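Local coordinates for extracellular solute-binding protein family 1 (Kribbella flavida, PDB 5IXP), which probably captures a solute outside the cell and hands it to an ABC transporter, as other family 1 extracellular solute-binding proteins do, at residues Arg19-Ala24 with Ala291-Ala296. Numbering follows the deposited sequence.
Sequences REYEAA and AAWLTA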
# COMPACT_ATOMS: atom_id res chain seq x y z
N ARG A 19 19.07 -19.63 -3.08
CA ARG A 19 20.24 -20.36 -3.57
C ARG A 19 21.52 -19.63 -3.21
O ARG A 19 22.51 -20.26 -2.79
CB ARG A 19 20.15 -20.54 -5.09
CG ARG A 19 18.95 -21.34 -5.55
CD ARG A 19 18.93 -21.56 -7.06
NE ARG A 19 17.66 -22.15 -7.48
CZ ARG A 19 16.70 -21.49 -8.10
NH1 ARG A 19 16.86 -20.21 -8.43
NH2 ARG A 19 15.57 -22.12 -8.43
N GLU A 20 21.53 -18.31 -3.37
CA GLU A 20 22.71 -17.52 -3.03
C GLU A 20 23.04 -17.64 -1.55
O GLU A 20 24.20 -17.83 -1.18
CB GLU A 20 22.47 -16.05 -3.41
CG GLU A 20 22.36 -15.81 -4.89
CD GLU A 20 22.01 -14.38 -5.23
OE1 GLU A 20 21.58 -13.63 -4.33
OE2 GLU A 20 22.17 -14.00 -6.40
N TYR A 21 22.03 -17.53 -0.69
CA TYR A 21 22.28 -17.60 0.74
C TYR A 21 22.85 -18.95 1.15
O TYR A 21 23.79 -19.02 1.95
CB TYR A 21 20.99 -17.31 1.51
CG TYR A 21 21.19 -17.00 2.96
CD1 TYR A 21 21.52 -15.70 3.37
CD2 TYR A 21 21.04 -17.98 3.94
CE1 TYR A 21 21.70 -15.39 4.70
CE2 TYR A 21 21.21 -17.67 5.29
CZ TYR A 21 21.54 -16.38 5.65
OH TYR A 21 21.71 -16.06 6.97
N GLU A 22 22.30 -20.03 0.61
CA GLU A 22 22.82 -21.36 0.94
C GLU A 22 24.25 -21.54 0.45
O GLU A 22 25.05 -22.22 1.10
CB GLU A 22 21.92 -22.45 0.34
CG GLU A 22 20.58 -22.63 1.07
CD GLU A 22 19.87 -23.88 0.59
OE1 GLU A 22 20.39 -24.49 -0.36
OE2 GLU A 22 18.81 -24.24 1.14
N ALA A 23 24.59 -20.94 -0.69
CA ALA A 23 25.96 -21.02 -1.17
C ALA A 23 26.91 -20.31 -0.21
O ALA A 23 28.05 -20.76 0.00
CB ALA A 23 26.07 -20.43 -2.58
N ALA A 24 26.47 -19.20 0.37
CA ALA A 24 27.32 -18.44 1.28
C ALA A 24 27.32 -19.01 2.69
O ALA A 24 28.28 -18.77 3.44
CB ALA A 24 26.90 -16.97 1.30
N ALA A 291 16.37 -13.10 7.41
CA ALA A 291 15.40 -12.06 7.10
C ALA A 291 16.09 -10.72 6.86
O ALA A 291 15.70 -9.97 5.95
CB ALA A 291 14.38 -11.93 8.23
N ALA A 292 17.11 -10.41 7.65
CA ALA A 292 17.85 -9.17 7.44
C ALA A 292 18.57 -9.19 6.09
O ALA A 292 18.62 -8.18 5.39
CB ALA A 292 18.85 -8.95 8.58
N TRP A 293 19.13 -10.35 5.71
CA TRP A 293 19.82 -10.41 4.43
C TRP A 293 18.85 -10.29 3.26
O TRP A 293 19.12 -9.57 2.29
CB TRP A 293 20.63 -11.71 4.34
CG TRP A 293 21.38 -11.83 3.05
CD1 TRP A 293 22.61 -11.29 2.77
CD2 TRP A 293 20.97 -12.53 1.88
NE1 TRP A 293 22.98 -11.62 1.49
CE2 TRP A 293 21.99 -12.38 0.92
CE3 TRP A 293 19.83 -13.28 1.54
CZ2 TRP A 293 21.91 -12.93 -0.36
CZ3 TRP A 293 19.76 -13.84 0.28
CH2 TRP A 293 20.80 -13.67 -0.66
N LEU A 294 17.70 -10.97 3.35
CA LEU A 294 16.72 -10.90 2.27
C LEU A 294 16.21 -9.48 2.06
O LEU A 294 15.75 -9.14 0.97
CB LEU A 294 15.54 -11.84 2.56
CG LEU A 294 15.81 -13.35 2.43
CD1 LEU A 294 14.67 -14.13 3.07
CD2 LEU A 294 16.00 -13.78 0.96
N THR A 295 16.24 -8.64 3.10
CA THR A 295 15.72 -7.28 3.00
C THR A 295 16.83 -6.23 2.89
O THR A 295 16.53 -5.03 2.92
CB THR A 295 14.81 -6.96 4.19
OG1 THR A 295 15.53 -7.13 5.42
CG2 THR A 295 13.58 -7.89 4.17
N ALA A 296 18.09 -6.66 2.75
CA ALA A 296 19.20 -5.73 2.57
C ALA A 296 19.12 -5.07 1.19
O ALA A 296 18.53 -5.61 0.25
CB ALA A 296 20.53 -6.46 2.73
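Segments 19-24, at the end of helix 15-24, and 291-296, which takes in the last turn of helix 284-294, face each other at Tyr21 and Trp293, whose CA atoms stand 8.4 Å apart, a distance bridged by side chains. Trp293 reaches across with CG anti to its backbone N (chi1 -179°), laying its indole against the first helix. Tyr21 CD1 sits over one face of that indole, toward the rim, 3.5 Å from Trp293 CE3. The two aromatic side chains run past each other in opposite directions, their planes inclined at 54° in an oblique contact. Further along, Tyr21 CE1 rests 3.8 Å from Trp293 CB. Glu20 takes the indole's edge: its OE1 lies near the ring plane, 3.8 Å from Trp293 CH2, and the same oxygen forms a salt bridge with Lys302 of the following helix. Tyr21 also touches Val28 and Ile30, and His25 stacks on its ring. Were Trp293 replaced by an alanine, Tyr21 would probably lose the face its CD1 rests on, and a gap would open between the helices. With no hydrogen bond between the segments, aromatic packing bordered by a charged pair joins the beta-alpha-beta crossover helix between strands 2-8 and 28-34 to helix 284-294.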